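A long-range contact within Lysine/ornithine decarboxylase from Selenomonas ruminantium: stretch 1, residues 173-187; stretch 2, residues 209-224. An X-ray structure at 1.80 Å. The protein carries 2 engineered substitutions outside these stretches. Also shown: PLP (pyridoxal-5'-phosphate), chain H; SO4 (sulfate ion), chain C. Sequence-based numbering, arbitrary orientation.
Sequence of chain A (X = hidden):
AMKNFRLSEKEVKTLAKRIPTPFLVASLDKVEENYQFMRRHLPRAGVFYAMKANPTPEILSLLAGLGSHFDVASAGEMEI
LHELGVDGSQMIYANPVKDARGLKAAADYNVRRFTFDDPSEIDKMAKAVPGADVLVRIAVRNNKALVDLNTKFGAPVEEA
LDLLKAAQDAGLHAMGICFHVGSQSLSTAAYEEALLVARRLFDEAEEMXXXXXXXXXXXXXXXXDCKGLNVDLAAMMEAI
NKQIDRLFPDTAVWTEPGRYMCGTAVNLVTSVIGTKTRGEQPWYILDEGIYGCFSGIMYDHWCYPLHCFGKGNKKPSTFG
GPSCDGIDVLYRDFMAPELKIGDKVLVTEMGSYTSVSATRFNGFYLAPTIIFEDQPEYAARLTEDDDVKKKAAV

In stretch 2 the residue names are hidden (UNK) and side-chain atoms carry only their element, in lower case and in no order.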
ATOM      1  N   HIS A 173      28.597  22.495  -4.274  1.00 17.27           N
ATOM      2  CA  HIS A 173      28.422  23.833  -3.937  1.00 18.00           C
ATOM      3  C   HIS A 173      27.582  23.924  -2.652  1.00 20.40           C
ATOM      4  O   HIS A 173      26.409  23.544  -2.683  1.00 19.09           O
ATOM      5  CB  HIS A 173      27.762  24.626  -5.058  1.00 19.59           C
ATOM      6  CG  HIS A 173      27.433  26.036  -4.670  1.00 22.57           C
ATOM      7  ND1 HIS A 173      26.270  26.663  -5.038  1.00 27.79           N
ATOM      8  CD2 HIS A 173      28.171  26.978  -4.053  1.00 29.16           C
ATOM      9  CE1 HIS A 173      26.251  27.886  -4.558  1.00 28.82           C
ATOM     10  NE2 HIS A 173      27.398  28.103  -3.959  1.00 31.98           N
ATOM     11  N   ALA A 174      28.170  24.424  -1.571  1.00 20.06           N
ATOM     12  CA  ALA A 174      27.483  24.584  -0.291  1.00 20.89           C
ATOM     13  C   ALA A 174      26.552  25.770  -0.349  1.00 19.14           C
ATOM     14  O   ALA A 174      26.947  26.951  -0.177  1.00 22.33           O
ATOM     15  CB  ALA A 174      28.509  24.697   0.835  1.00 24.03           C
ATOM     16  N   MET A 175      25.265  25.477  -0.640  1.00 18.20           N
ATOM     17  CA  MET A 175      24.335  26.504  -1.052  1.00 17.94           C
ATOM     18  C   MET A 175      23.444  27.012   0.075  1.00 19.53           C
ATOM     19  O   MET A 175      23.007  28.202   0.125  1.00 16.08           O
ATOM     20  CB  MET A 175      23.431  25.951  -2.190  1.00 23.48           C
ATOM     21  CG  MET A 175      22.612  27.086  -2.783  1.00 29.64           C
ATOM     22  SD  MET A 175      21.402  26.439  -3.922  1.00 33.85           S
ATOM     23  CE  MET A 175      21.708  27.670  -5.189  1.00 31.73           C
ATOM     24  N   GLY A 176      23.140  26.109   0.998  1.00 16.47           N
ATOM     25  CA  GLY A 176      22.274  26.516   2.094  1.00 17.85           C
ATOM     26  C   GLY A 176      21.776  25.411   3.020  1.00 16.21           C
ATOM     27  O   GLY A 176      22.382  24.329   3.129  1.00 16.96           O
ATOM     28  N   ILE A 177      20.672  25.746   3.657  1.00 16.84           N
ATOM     29  CA  ILE A 177      20.082  24.937   4.717  1.00 16.45           C
ATOM     30  C   ILE A 177      18.593  24.689   4.377  1.00 16.74           C
ATOM     31  O   ILE A 177      17.907  25.569   3.855  1.00 16.80           O
ATOM     32  CB  ILE A 177      20.236  25.607   6.037  1.00 17.69           C
ATOM     33  CG1 ILE A 177      21.764  25.768   6.337  1.00 19.98           C
ATOM     34  CG2 ILE A 177      19.634  24.779   7.169  1.00 19.96           C
ATOM     35  CD1 ILE A 177      22.066  26.506   7.606  1.00 20.38           C
ATOM     36  N   CYS A 178      18.173  23.481   4.722  1.00 15.57           N
ATOM     37  CA  CYS A 178      16.759  23.098   4.669  1.00 15.66           C
ATOM     38  C   CYS A 178      16.315  22.375   5.929  1.00 15.36           C
ATOM     39  O   CYS A 178      17.094  21.881   6.733  1.00 13.20           O
ATOM     40  CB  CYS A 178      16.472  22.195   3.432  1.00 15.04           C
ATOM     41  SG  CYS A 178      17.166  20.577   3.397  1.00 15.86           S
ATOM     42  N   PHE A 179      15.005  22.309   6.066  1.00 14.46           N
ATOM     43  CA  PHE A 179      14.390  21.625   7.168  1.00 13.19           C
ATOM     44  C   PHE A 179      12.937  21.250   6.764  1.00 13.58           C
ATOM     45  O   PHE A 179      12.370  21.813   5.784  1.00 12.26           O
ATOM     46  CB  PHE A 179      14.403  22.388   8.488  1.00 12.49           C
ATOM     47  CG  PHE A 179      13.739  23.725   8.443  1.00 12.05           C
ATOM     48  CD1 PHE A 179      12.377  23.851   8.568  1.00 12.51           C
ATOM     49  CD2 PHE A 179      14.449  24.849   8.274  1.00 13.02           C
ATOM     50  CE1 PHE A 179      11.743  25.062   8.548  1.00 14.02           C
ATOM     51  CE2 PHE A 179      13.846  26.086   8.233  1.00 13.20           C
ATOM     52  CZ  PHE A 179      12.478  26.213   8.396  1.00 14.70           C
ATOM     53  N   HIS A 180      12.424  20.236   7.474  1.00 12.15           N
ATOM     54  CA  HIS A 180      10.969  19.907   7.325  1.00 13.46           C
ATOM     55  C   HIS A 180      10.495  19.710   8.765  1.00 12.79           C
ATOM     56  O   HIS A 180      11.059  18.887   9.505  1.00 14.76           O
ATOM     57  CB  HIS A 180      10.751  18.710   6.475  1.00 15.39           C
ATOM     58  CG  HIS A 180       9.358  18.590   5.959  1.00 16.57           C
ATOM     59  ND1 HIS A 180       8.277  18.692   6.794  1.00 17.52           N
ATOM     60  CD2 HIS A 180       8.861  18.374   4.719  1.00 19.32           C
ATOM     61  CE1 HIS A 180       7.154  18.486   6.112  1.00 20.78           C
ATOM     62  NE2 HIS A 180       7.474  18.298   4.847  1.00 18.45           N
ATOM     63  N   VAL A 181       9.489  20.462   9.118  1.00 11.38           N
ATOM     64  CA  VAL A 181       8.989  20.432  10.502  1.00 12.60           C
ATOM     65  C   VAL A 181       8.185  19.150  10.842  1.00 12.58           C
ATOM     66  O   VAL A 181       7.932  18.832  12.030  1.00 12.57           O
ATOM     67  CB  VAL A 181       8.173  21.670  10.883  1.00 12.00           C
ATOM     68  CG1 VAL A 181       8.956  22.954  10.780  1.00 15.17           C
ATOM     69  CG2 VAL A 181       6.851  21.753  10.163  1.00 13.35           C
ATOM     70  N   GLY A 182       7.801  18.448   9.788  1.00 11.19           N
ATOM     71  CA  GLY A 182       6.957  17.272   9.869  1.00 11.90           C
ATOM     72  C   GLY A 182       5.639  17.476   9.131  1.00 13.59           C
ATOM     73  O   GLY A 182       5.274  18.579   8.855  1.00 13.58           O
ATOM     74  N   SER A 183       4.983  16.380   8.773  1.00 12.67           N
ATOM     75  CA  SER A 183       3.748  16.460   7.999  1.00 14.60           C
ATOM     76  C   SER A 183       2.505  16.716   8.845  1.00 15.24           C
ATOM     77  O   SER A 183       2.411  16.267   9.957  1.00 16.29           O
ATOM     78  CB  SER A 183       3.551  15.255   7.085  1.00 18.60           C
ATOM     79  OG  SER A 183       2.650  15.547   6.049  1.00 15.41           O
ATOM     80  N   GLN A 184       1.556  17.440   8.266  1.00 14.13           N
ATOM     81  CA  GLN A 184       0.367  17.840   8.972  1.00 13.24           C
ATOM     82  C   GLN A 184       0.741  18.537  10.263  1.00 13.62           C
ATOM     83  O   GLN A 184       0.462  18.056  11.315  1.00 14.72           O
ATOM     84  CB  GLN A 184      -0.595  16.676   9.219  1.00 13.21           C
ATOM     85  CG  GLN A 184      -1.908  17.104   9.847  1.00 12.01           C
ATOM     86  CD  GLN A 184      -2.882  17.738   8.860  1.00 13.09           C
ATOM     87  OE1 GLN A 184      -2.546  18.008   7.736  1.00 10.77           O
ATOM     88  NE2 GLN A 184      -4.103  17.979   9.319  1.00 12.41           N
ATOM     89  N   SER A 185       1.462  19.640  10.139  1.00 12.60           N
ATOM     90  CA  SER A 185       1.872  20.399  11.287  1.00 12.99           C
ATOM     91  C   SER A 185       0.765  21.356  11.701  1.00 13.08           C
ATOM     92  O   SER A 185       0.289  22.132  10.910  1.00 15.41           O
ATOM     93  CB  SER A 185       3.138  21.194  10.974  1.00 14.73           C
ATOM     94  OG  SER A 185       3.466  22.027  12.030  1.00 14.42           O
ATOM     95  N   LEU A 186       0.365  21.263  12.953  1.00 14.03           N
ATOM     96  CA  LEU A 186      -0.577  22.209  13.522  1.00 15.69           C
ATOM     97  C   LEU A 186       0.168  23.297  14.293  1.00 17.23           C
ATOM     98  O   LEU A 186      -0.443  24.107  14.916  1.00 17.48           O
ATOM     99  CB  LEU A 186      -1.622  21.500  14.389  1.00 16.72           C
ATOM    100  CG  LEU A 186      -2.317  20.300  13.728  1.00 16.87           C
ATOM    101  CD1 LEU A 186      -3.343  19.631  14.618  1.00 17.64           C
ATOM    102  CD2 LEU A 186      -2.961  20.724  12.431  1.00 17.70           C
ATOM    103  N   SER A 187       1.495  23.291  14.215  1.00 16.15           N
ATOM    104  CA  SER A 187       2.345  24.309  14.847  1.00 17.36           C
ATOM    105  C   SER A 187       2.888  25.292  13.854  1.00 14.88           C
ATOM    106  O   SER A 187       3.404  24.915  12.833  1.00 18.96           O
ATOM    107  CB  SER A 187       3.535  23.656  15.609  1.00 15.79           C
ATOM    108  OG  SER A 187       4.417  24.662  16.136  1.00 15.69           O
ATOM    109  N   UNK A 209      33.592  31.903   5.824  1.00 43.20           N
ATOM    110  CA  UNK A 209      33.790  32.189   4.423  1.00 45.55           C
ATOM    111  C   UNK A 209      32.906  31.429   3.443  1.00 44.44           C
ATOM    112  O   UNK A 209      33.082  31.549   2.247  1.00 43.40           O
ATOM    113  N   UNK A 210      31.943  30.672   3.959  1.00 37.25           N
ATOM    114  CA  UNK A 210      30.976  29.939   3.158  1.00 28.22           C
ATOM    115  C   UNK A 210      29.792  30.882   3.040  1.00 29.17           C
ATOM    116  O   UNK A 210      29.280  31.320   4.034  1.00 36.46           O
ATOM    117  c   UNK A 210      29.984  27.522   3.254  1.00 30.40           C
ATOM    118  c   UNK A 210      30.126  26.478   5.859  1.00 33.54           C
ATOM    119  c   UNK A 210      30.578  28.708   3.966  1.00 27.76           C
ATOM    120  s   UNK A 210      30.227  25.973   4.153  1.00 30.51           S
ATOM    121  N   UNK A 211      29.341  31.233   1.853  1.00 29.03           N
ATOM    122  CA  UNK A 211      28.277  32.210   1.860  1.00 30.57           C
ATOM    123  C   UNK A 211      27.049  31.462   1.425  1.00 26.11           C
ATOM    124  O   UNK A 211      26.952  31.044   0.267  1.00 25.30           O
ATOM    125  c   UNK A 211      28.547  33.361   0.930  1.00 33.40           C
ATOM    126  c   UNK A 211      26.942  35.159   1.882  1.00 34.44           C
ATOM    127  n   UNK A 211      26.661  34.574  -0.202  1.00 39.09           N
ATOM    128  c   UNK A 211      27.442  34.356   0.912  1.00 33.69           C
ATOM    129  n   UNK A 211      25.914  35.873   1.320  1.00 38.09           N
ATOM    130  c   UNK A 211      25.774  35.516   0.056  1.00 33.40           C
ATOM    131  N   UNK A 212      26.074  31.400   2.324  1.00 23.82           N
ATOM    132  CA  UNK A 212      24.871  30.556   2.000  1.00 23.02           C
ATOM    133  C   UNK A 212      23.837  31.507   1.449  1.00 18.35           C
ATOM    134  O   UNK A 212      23.610  32.557   2.004  1.00 21.30           O
ATOM    135  c   UNK A 212      25.950  27.875   3.098  1.00 22.46           C
ATOM    136  c   UNK A 212      24.356  29.883   3.281  1.00 21.50           C
ATOM    137  c   UNK A 212      25.392  28.973   3.965  1.00 20.19           C
ATOM    138  c   UNK A 212      24.820  28.334   5.215  1.00 20.30           C
ATOM    139  N   UNK A 213      23.241  31.082   0.381  1.00 20.66           N
ATOM    140  CA  UNK A 213      22.353  31.929  -0.418  1.00 20.35           C
ATOM    141  C   UNK A 213      20.836  31.506  -0.356  1.00 20.15           C
ATOM    142  O   UNK A 213      19.973  32.325  -0.698  1.00 18.56           O
ATOM    143  c   UNK A 213      22.772  31.864  -1.902  1.00 20.56           C
ATOM    144  o   UNK A 213      22.808  30.553  -2.398  1.00 21.00           O
ATOM    145  c   UNK A 213      24.217  32.444  -2.137  1.00 27.04           C
ATOM    146  N   UNK A 214      20.583  30.232  -0.060  1.00 18.82           N
ATOM    147  CA  UNK A 214      19.252  29.620  -0.168  1.00 17.78           C
ATOM    148  C   UNK A 214      18.795  28.907   1.095  1.00 19.39           C
ATOM    149  O   UNK A 214      19.562  28.211   1.709  1.00 17.94           O
ATOM    150  c   UNK A 214      19.265  28.589  -1.275  1.00 17.99           C
ATOM    151  o   UNK A 214      18.317  28.995  -3.404  1.00 21.03           O
ATOM    152  c   UNK A 214      19.263  29.213  -2.655  1.00 23.93           C
ATOM    153  o   UNK A 214      20.222  29.904  -2.967  1.00 22.49           O
ATOM    154  N   UNK A 215      17.517  29.052   1.423  1.00 17.19           N
ATOM    155  CA  UNK A 215      16.952  28.427   2.601  1.00 15.28           C
ATOM    156  C   UNK A 215      15.623  27.733   2.115  1.00 17.21           C
ATOM    157  O   UNK A 215      14.852  28.348   1.418  1.00 16.04           O
ATOM    158  c   UNK A 215      15.396  30.379   5.579  1.00 19.57           C
ATOM    159  c   UNK A 215      15.850  29.118   4.812  1.00 18.53           C
ATOM    160  c   UNK A 215      16.624  29.467   3.583  1.00 17.35           C
ATOM    161  c   UNK A 215      16.726  28.185   5.682  1.00 19.14           C
ATOM    162  N   UNK A 216      15.467  26.451   2.418  1.00 14.65           N
ATOM    163  CA  UNK A 216      14.244  25.695   2.038  1.00 15.67           C
ATOM    164  C   UNK A 216      13.577  25.277   3.374  1.00 15.22           C
ATOM    165  O   UNK A 216      14.117  24.493   4.131  1.00 15.19           O
ATOM    166  o   UNK A 216      13.534  23.344  -0.612  1.00 17.50           O
ATOM    167  c   UNK A 216      14.649  24.524   1.184  1.00 16.33           C
ATOM    168  o   UNK A 216      12.543  23.473   1.333  1.00 16.37           O
ATOM    169  c   UNK A 216      13.475  23.754   0.587  1.00 16.61           C
ATOM    170  N   UNK A 217      12.389  25.804   3.607  1.00 14.53           N
ATOM    171  CA  UNK A 217      11.628  25.585   4.781  1.00 14.17           C
ATOM    172  C   UNK A 217      10.739  24.312   4.804  1.00 14.31           C
ATOM    173  O   UNK A 217      10.024  24.133   5.784  1.00 13.68           O
ATOM    174  c   UNK A 217       9.579  26.983   4.114  1.00 13.96           C
ATOM    175  c   UNK A 217      11.581  28.060   5.141  1.00 15.27           C
ATOM    176  c   UNK A 217       8.503  27.847   4.698  1.00 14.08           C
ATOM    177  c   UNK A 217      10.735  26.800   5.095  1.00 13.34           C
ATOM    178  N   UNK A 218      10.805  23.510   3.765  1.00 12.69           N
ATOM    179  CA  UNK A 218      10.062  22.246   3.697  1.00 12.96           C
ATOM    180  C   UNK A 218       8.567  22.457   3.571  1.00 12.86           C
ATOM    181  O   UNK A 218       8.122  23.524   3.090  1.00 13.00           O
ATOM    182  N   UNK A 219       7.779  21.419   3.902  1.00 13.22           N
ATOM    183  CA  UNK A 219       6.335  21.500   3.763  1.00 13.08           C
ATOM    184  C   UNK A 219       5.665  21.501   5.095  1.00 14.12           C
ATOM    185  O   UNK A 219       6.147  22.133   6.057  1.00 14.30           O
ATOM    186  N   UNK A 220       4.620  20.658   5.214  1.00 12.30           N
ATOM    187  CA  UNK A 220       3.910  20.415   6.455  1.00 12.90           C
ATOM    188  C   UNK A 220       2.640  21.202   6.669  1.00 12.86           C
ATOM    189  O   UNK A 220       1.959  20.999   7.648  1.00 13.00           O
ATOM    190  N   UNK A 221       2.348  22.099   5.740  1.00 11.23           N
ATOM    191  CA  UNK A 221       1.124  22.854   5.835  1.00 11.54           C
ATOM    192  C   UNK A 221      -0.073  21.826   5.890  1.00 12.09           C
ATOM    193  O   UNK A 221      -0.106  20.912   5.092  1.00 11.77           O
ATOM    194  c   UNK A 221       4.507  26.077   4.028  1.00 16.35           C
ATOM    195  c   UNK A 221       2.207  24.630   4.400  1.00 13.19           C
ATOM    196  c   UNK A 221       0.985  23.781   4.636  1.00 11.51           C
ATOM    197  c   UNK A 221       3.153  24.227   3.490  1.00 14.68           C
ATOM    198  c   UNK A 221       3.586  26.478   4.970  1.00 16.00           C
ATOM    199  c   UNK A 221       2.438  25.692   5.171  1.00 14.83           C
ATOM    200  c   UNK A 221       4.318  24.953   3.311  1.00 16.65           C
ATOM    201  N   UNK A 222      -1.038  22.016   6.801  1.00 11.67           N
ATOM    202  CA  UNK A 222      -2.035  20.997   7.051  1.00 11.35           C
ATOM    203  C   UNK A 222      -3.254  21.102   6.195  1.00 10.65           C
ATOM    204  O   UNK A 222      -3.510  22.104   5.559  1.00 11.12           O
ATOM    205  c   UNK A 222      -0.966  22.943   7.923  1.00 12.39           C
ATOM    206  c   UNK A 222      -2.327  21.182   8.534  1.00 11.30           C
ATOM    207  c   UNK A 222      -2.270  22.652   8.681  1.00 11.97           C
ATOM    208  N   UNK A 223      -3.977  20.029   6.160  1.00 10.96           N
ATOM    209  CA  UNK A 223      -5.278  19.944   5.410  1.00 13.49           C
ATOM    210  C   UNK A 223      -6.361  19.396   6.393  1.00 12.31           C
ATOM    211  O   UNK A 223      -6.039  18.607   7.317  1.00 13.07           O
ATOM    212  c   UNK A 223      -4.112  19.573   3.196  1.00 15.52           C
ATOM    213  c   UNK A 223      -6.192  18.164   3.731  1.00 19.16           C
ATOM    214  c   UNK A 223      -4.984  18.930   4.291  1.00 16.25           C
ATOM    215  N   UNK A 224      -7.634  19.740   6.164  1.00 12.40           N
ATOM    216  CA  UNK A 224      -8.748  19.291   6.985  1.00 12.03           C
ATOM    217  C   UNK A 224      -8.937  17.754   6.855  1.00 12.49           C
ATOM    218  O   UNK A 224      -8.787  17.161   5.778  1.00 11.17           O
ATOM    219  c   UNK A 224      -8.063  20.680   5.111  1.00 13.63           C
ATOM    220  c   UNK A 224      -9.992  19.990   6.414  1.00 13.40           C
ATOM    221  c   UNK A 224      -9.540  20.793   5.326  1.00 14.21           C
TER
HETATM  222  N1  PLP H 406       9.337  17.835   0.929  1.00 35.98           N
HETATM  223  C2  PLP H 406       9.958  16.793   1.533  1.00 46.50           C
HETATM  224  C2A PLP H 406      11.455  16.661   1.448  1.00 49.94           C
HETATM  225  C3  PLP H 406       9.166  15.781   2.277  1.00 39.68           C
HETATM  226  O3  PLP H 406       9.767  14.726   2.892  1.00 32.07           O
HETATM  227  C4  PLP H 406       7.698  15.964   2.326  1.00 37.42           C
HETATM  228  C4A PLP H 406       6.824  15.008   3.042  1.00 42.13           C
HETATM  229  O4A PLP H 406       7.199  13.863   3.232  1.00 35.07           O
HETATM  230  C5  PLP H 406       7.142  17.146   1.624  1.00 35.06           C
HETATM  231  C6  PLP H 406       8.005  18.017   0.963  1.00 31.96           C
HETATM  232  C5A PLP H 406       5.652  17.403   1.627  1.00 29.43           C
HETATM  233  O4P PLP H 406       5.169  17.382   2.968  1.00 17.35           O
HETATM  234  P   PLP H 406       3.666  17.852   3.303  1.00 12.30           P
HETATM  235  O1P PLP H 406       3.639  19.305   2.892  1.00 11.87           O
HETATM  236  O2P PLP H 406       3.535  17.623   4.789  1.00 15.03           O
HETATM  237  O3P PLP H 406       2.805  16.948   2.453  1.00 13.73           O
HETATM  238  S   SO4 C 401       2.137  26.595  18.134  1.00 25.82           S
HETATM  239  O1  SO4 C 401       2.285  27.363  16.859  1.00 18.38           O
HETATM  240  O2  SO4 C 401       2.160  27.509  19.267  1.00 28.05           O
HETATM  241  O3  SO4 C 401       0.766  26.023  17.996  1.00 26.64           O
HETATM  242  O4  SO4 C 401       3.127  25.496  18.289  1.00 24.07           O
HETATM  243  O   HOH W   1      27.317  30.890  -2.654  1.00 40.35           O
HETATM  244  O   HOH W   2      13.288  21.290   3.176  1.00 17.57           O
HETATM  245  O   HOH W   3       8.616  22.215   7.136  1.00 12.08           O
HETATM  246  O   HOH W   4       1.133  18.352   5.659  1.00 11.05           O

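Position 209 has no side-chain atoms and lies beyond reach of stretch 1. It has just left a helix with positive phi, in a Schellman motif, and a CB would jam against the preceding carbonyl: Gly209. Position 210 carries an unbranched chain of two carbons, a sulfur and a carbon; the sulfur lies 3.9 Å from Ala174 CB. This is Met210, a flexible apolar chain suited to a buried site.

At 211 one carbon leads to a five-membered ring of three carbons and two nitrogens, and the CA-to-CB bond points away from stretch 1: His211, exposed, as a polar ring can be. Its backbone O accepts from water 1, which also bonds His173 NE2. Position 212 has four carbons forked at the second, one terminal carbon lying over Ala174 O and the other near Ile177. It is Leu212, apolar and buried, whose CD1 packs 4.1 Å from Ile177 CD1.

Position 213 has one carbon bearing an oxygen and a carbon, the oxygen 3.5 Å from Met175 CG. This is Thr213: its OG1 donates to a side-chain oxygen of position 214 in a partly exposed place, while its N bonds Met175 O at 2.9 Å. Position 214 has two carbons, the second with two oxygens, one of them 3.5 Å from Met175 CE. Asp214 thus accepts the threonine proton at OD1 (2.7 Å from Thr213 OG1), and its OD2 is satisfied elsewhere in the structure.

Position 215 shows four carbons forked at the second, near Ile177 and the Phe179 ring: Leu215, on the same sheet face as Ile177, with CD1 4.4 Å from Phe179 CE2. Position 216 again has two carbons, the second with two oxygens, and CB 3.7 Å from Cys178 CB. Asp216 uses OD1 to accept from the N of 218 at 3.0 Å, bracing the turn beyond the strand.

Position 217 has four carbons forked at the first, one arm two carbons long; its CB lies 3.8 Å from Phe179 CZ. This is Ile217, a branched apolar chain fit for a buried place, and its CA sits over the face of that ring.

Positions 218, 219 and 220 lack side chains. At 218 a CB would clash with Phe179 O; at 219, with PLP O1P; at 220, with Gly182 O. They are Gly218, Gly219 and Gly220, and the last gives its N to PLP O1P at 2.9 Å.

Position 221 has one carbon and a six-carbon ring, its CA-to-CB bond pointing away from stretch 1: Phe221, apolar and buried outside this contact. At 222 three carbons close onto the backbone N, beside Ser185 O and Leu186: Pro222, with CB 4.0 Å from Leu186 CD2. Position 223 has one carbon carrying two; its backbone N and O bond Gln184 OE1 and NE2, both at 2.9 Å. This is Val223, a small apolar side chain in a buried place. Position 224 closes another three-carbon ring, its CA-to-CB bond pointing away: Pro224, whose ring leaves its N no proton to donate, and none is needed here.

The contact begins as parallel strand pairing: Asp216 N bonds Ile177 O at 3.0 Å, and Phe179 N bonds Asp216 O at 3.1 Å. Beyond it, side-chain-free glycines let the backbones converge around the cofactor phosphate, where His180 NE2 and Ser183 OG also bind.

Stretch 2 (209-224) GMHLTDLDIGGGFPVP
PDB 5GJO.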